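Local coordinates for protein sesquisabinene B synthase 2 (Santalum album, PDB 6A2A) that probably cyclises farnesyl diphosphate to sesquisabinene B, as a magnesium- or manganese-dependent plant terpene synthase of the Tpsb subfamily, at residues A[88-93]-A[224-229]. Sequence-based numbering, arbitrary orientation.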
ATOM      1  N   VAL A  88       2.090 -35.109  11.906  1.00 22.78           N
ATOM      2  CA  VAL A  88       2.734 -33.800  11.910  1.00 24.82           C
ATOM      3  C   VAL A  88       2.416 -33.063  10.593  1.00 20.05           C
ATOM      4  O   VAL A  88       2.087 -31.922  10.580  1.00 21.88           O
ATOM      5  CB  VAL A  88       4.285 -33.926  12.070  1.00 25.33           C
ATOM      6  CG1 VAL A  88       4.994 -32.616  11.858  1.00 24.61           C
ATOM      7  CG2 VAL A  88       4.665 -34.455  13.420  1.00 26.85           C
ATOM      8  N   ARG A  89       2.536 -33.775   9.506  1.00 21.05           N
ATOM      9  CA  ARG A  89       2.277 -33.211   8.182  1.00 21.17           C
ATOM     10  C   ARG A  89       0.841 -32.770   8.051  1.00 22.03           C
ATOM     11  O   ARG A  89       0.525 -31.714   7.614  1.00 19.97           O
ATOM     12  CB  ARG A  89       2.561 -34.264   7.131  1.00 20.43           C
ATOM     13  CG  ARG A  89       2.151 -33.905   5.719  1.00 20.15           C
ATOM     14  CD  ARG A  89       0.764 -34.367   5.392  1.00 20.47           C
ATOM     15  NE  ARG A  89       0.319 -34.028   4.053  1.00 21.06           N
ATOM     16  CZ  ARG A  89       0.495 -34.779   2.994  1.00 21.45           C
ATOM     17  NH1 ARG A  89       1.119 -35.920   3.085  1.00 22.71           N
ATOM     18  NH2 ARG A  89       0.025 -34.399   1.840  1.00 22.12           N
ATOM     19  N   ARG A  90      -0.026 -33.634   8.530  1.00 21.37           N
ATOM     20  CA  ARG A  90      -1.448 -33.451   8.415  1.00 22.65           C
ATOM     21  C   ARG A  90      -2.013 -32.326   9.283  1.00 20.94           C
ATOM     22  O   ARG A  90      -2.946 -31.689   8.952  1.00 19.60           O
ATOM     23  CB  ARG A  90      -2.142 -34.778   8.565  1.00 25.65           C
ATOM     24  CG  ARG A  90      -3.489 -34.755   7.991  1.00 30.06           C
ATOM     25  CD  ARG A  90      -4.078 -36.105   7.785  1.00 32.41           C
ATOM     26  NE  ARG A  90      -5.375 -35.952   7.188  1.00 26.32           N
ATOM     27  CZ  ARG A  90      -6.075 -36.955   6.707  1.00 28.50           C
ATOM     28  NH1 ARG A  90      -5.592 -38.163   6.793  1.00 25.29           N
ATOM     29  NH2 ARG A  90      -7.237 -36.746   6.132  1.00 25.61           N
ATOM     30  N   LEU A  91      -1.301 -32.030  10.353  1.00 18.59           N
ATOM     31  CA  LEU A  91      -1.587 -30.933  11.211  1.00 19.27           C
ATOM     32  C   LEU A  91      -1.057 -29.583  10.642  1.00 18.51           C
ATOM     33  O   LEU A  91      -1.225 -28.585  11.264  1.00 22.57           O
ATOM     34  CB  LEU A  91      -0.965 -31.175  12.588  1.00 21.69           C
ATOM     35  CG  LEU A  91      -1.668 -32.210  13.438  1.00 22.42           C
ATOM     36  CD1 LEU A  91      -0.835 -32.588  14.633  1.00 21.66           C
ATOM     37  CD2 LEU A  91      -3.066 -31.782  13.828  1.00 21.24           C
ATOM     38  N   GLY A  92      -0.373 -29.610   9.502  1.00 20.15           N
ATOM     39  CA  GLY A  92       0.150 -28.455   8.840  1.00 19.89           C
ATOM     40  C   GLY A  92       1.470 -27.974   9.395  1.00 23.95           C
ATOM     41  O   GLY A  92       1.821 -26.849   9.234  1.00 22.91           O
ATOM     42  N   LEU A  93       2.206 -28.880  10.013  1.00 25.19           N
ATOM     43  CA  LEU A  93       3.437 -28.527  10.677  1.00 26.78           C
ATOM     44  C   LEU A  93       4.735 -28.972  10.047  1.00 25.69           C
ATOM     45  O   LEU A  93       5.755 -28.670  10.544  1.00 26.83           O
ATOM     46  CB  LEU A  93       3.401 -29.040  12.108  1.00 27.89           C
ATOM     47  CG  LEU A  93       2.272 -28.576  12.996  1.00 27.97           C
ATOM     48  CD1 LEU A  93       2.192 -29.428  14.251  1.00 27.36           C
ATOM     49  CD2 LEU A  93       2.418 -27.123  13.329  1.00 23.98           C
ATOM     50  N   ALA A 224      -5.122 -28.761   7.518  1.00 20.07           N
ATOM     51  CA  ALA A 224      -4.599 -28.642   8.890  1.00 20.91           C
ATOM     52  C   ALA A 224      -5.745 -28.278   9.847  1.00 22.13           C
ATOM     53  O   ALA A 224      -5.855 -28.858  10.955  1.00 23.06           O
ATOM     54  CB  ALA A 224      -3.487 -27.656   8.976  1.00 20.99           C
ATOM     55  N   ARG A 225      -6.568 -27.335   9.445  1.00 22.19           N
ATOM     56  CA  ARG A 225      -7.641 -26.922  10.346  1.00 22.18           C
ATOM     57  C   ARG A 225      -8.675 -28.032  10.549  1.00 22.66           C
ATOM     58  O   ARG A 225      -9.213 -28.169  11.670  1.00 23.12           O
ATOM     59  CB  ARG A 225      -8.386 -25.698   9.815  1.00 21.90           C
ATOM     60  CG  ARG A 225      -9.419 -25.156  10.795  1.00 23.46           C
ATOM     61  CD  ARG A 225      -8.789 -24.647  12.068  1.00 24.37           C
ATOM     62  NE  ARG A 225      -9.845 -24.368  13.076  1.00 24.52           N
ATOM     63  CZ  ARG A 225     -10.375 -25.261  13.917  1.00 29.95           C
ATOM     64  NH1 ARG A 225     -10.039 -26.535  13.832  1.00 26.96           N
ATOM     65  NH2 ARG A 225     -11.210 -24.862  14.880  1.00 30.48           N
ATOM     66  N   TRP A 226      -9.018 -28.766   9.500  1.00 20.67           N
ATOM     67  CA  TRP A 226      -9.940 -29.884   9.608  1.00 20.05           C
ATOM     68  C   TRP A 226      -9.316 -30.966  10.507  1.00 22.49           C
ATOM     69  O   TRP A 226      -9.992 -31.534  11.396  1.00 21.23           O
ATOM     70  CB  TRP A 226     -10.249 -30.470   8.239  1.00 21.08           C
ATOM     71  CG  TRP A 226     -11.222 -31.598   8.262  1.00 21.29           C
ATOM     72  CD1 TRP A 226     -12.586 -31.496   8.285  1.00 26.31           C
ATOM     73  CD2 TRP A 226     -10.917 -33.001   8.351  1.00 21.86           C
ATOM     74  NE1 TRP A 226     -13.147 -32.745   8.303  1.00 24.21           N
ATOM     75  CE2 TRP A 226     -12.144 -33.683   8.338  1.00 24.41           C
ATOM     76  CE3 TRP A 226      -9.735 -33.746   8.384  1.00 23.85           C
ATOM     77  CZ2 TRP A 226     -12.213 -35.076   8.390  1.00 24.85           C
ATOM     78  CZ3 TRP A 226      -9.807 -35.129   8.429  1.00 25.27           C
ATOM     79  CH2 TRP A 226     -11.025 -35.772   8.423  1.00 22.65           C
ATOM     80  N   PHE A 227      -8.053 -31.294  10.233  1.00 19.64           N
ATOM     81  CA  PHE A 227      -7.419 -32.426  10.927  1.00 22.12           C
ATOM     82  C   PHE A 227      -7.132 -32.085  12.401  1.00 22.04           C
ATOM     83  O   PHE A 227      -7.045 -33.034  13.211  1.00 23.80           O
ATOM     84  CB  PHE A 227      -6.165 -32.864  10.182  1.00 23.42           C
ATOM     85  CG  PHE A 227      -5.569 -34.105  10.764  1.00 24.27           C
ATOM     86  CD1 PHE A 227      -6.239 -35.305  10.674  1.00 26.96           C
ATOM     87  CD2 PHE A 227      -4.421 -34.031  11.523  1.00 24.87           C
ATOM     88  CE1 PHE A 227      -5.723 -36.430  11.316  1.00 29.21           C
ATOM     89  CE2 PHE A 227      -3.873 -35.160  12.094  1.00 25.42           C
ATOM     90  CZ  PHE A 227      -4.541 -36.355  11.997  1.00 27.79           C
ATOM     91  N   ILE A 228      -6.940 -30.839  12.762  1.00 21.57           N
ATOM     92  CA  ILE A 228      -6.767 -30.495  14.188  1.00 24.42           C
ATOM     93  C   ILE A 228      -7.989 -31.011  14.983  1.00 26.83           C
ATOM     94  O   ILE A 228      -7.830 -31.621  16.037  1.00 27.13           O
ATOM     95  CB  ILE A 228      -6.524 -28.995  14.380  1.00 26.68           C
ATOM     96  CG1 ILE A 228      -5.077 -28.633  14.057  1.00 27.04           C
ATOM     97  CG2 ILE A 228      -6.899 -28.548  15.784  1.00 29.05           C
ATOM     98  CD1 ILE A 228      -4.875 -27.160  13.873  1.00 25.22           C
ATOM     99  N   ASP A 229      -9.188 -30.776  14.464  1.00 26.13           N
ATOM    100  CA  ASP A 229     -10.406 -31.294  15.082  1.00 28.75           C
ATOM    101  C   ASP A 229     -10.519 -32.793  15.045  1.00 33.52           C
ATOM    102  O   ASP A 229     -10.898 -33.407  16.041  1.00 31.50           O
ATOM    103  CB  ASP A 229     -11.642 -30.688  14.440  1.00 34.21           C
ATOM    104  CG  ASP A 229     -11.801 -29.242  14.752  1.00 32.55           C
ATOM    105  OD1 ASP A 229     -11.092 -28.702  15.594  1.00 36.79           O
ATOM    106  OD2 ASP A 229     -12.599 -28.654  14.062  1.00 38.26           O
TER
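Arg90, the last residue of helix 78-90, lays its aliphatic chain across the ring of Phe227, the two side chains crossing at about a right angle. CG of Arg90 sits over one face of the ring in a CH-pi contact, 3.8 Å from the Phe227 centroid and somewhat toward the rim. With CG anti to the backbone N (chi1 -159°) and the chain extended from there to NE, the arginine runs on past CD1 of Phe227, and its guanidinium plane lies only 19° from that of the ring. NH2 ends alongside the indole of Trp226, 3.8 Å from CZ3, while NE forms a salt bridge with Glu223, one turn before Phe227 on helix 220-232, which anchors the charged end beside the two aromatic residues. The backbone takes part as well: Arg90 O receives a CA-H...O contact from Ala224, with CA 3.5 Å away.

The isobutyl group of Leu91 meets the edge of the Phe227 ring. Leu91 CG lies at that edge, in plane, while Leu91 CD2 is 3.5 Å from Phe227 CD2 and 3.7 Å from Ile228 CG1. Leu241 of helix 239-270 also packs on this leucine. The Leu91 carbonyl oxygen rests against the methyl of Ala224, 3.3 Å from CB, and the CA atoms of Leu91 and Ala224, 4.4 Å apart, are the nearest pair of CA atoms between the segments.

Gly92 turns the chain with a positive phi of 82°, and with no side chain on this residue its backbone N comes close to the Ala224 methyl. Bonds from Gly92 N to Arg89 O and from Leu93 N to Val88 O close a Schellman motif, a glycine-terminated helix end packed against the flank of a second helix within the largely α-helical plant terpene synthase fold.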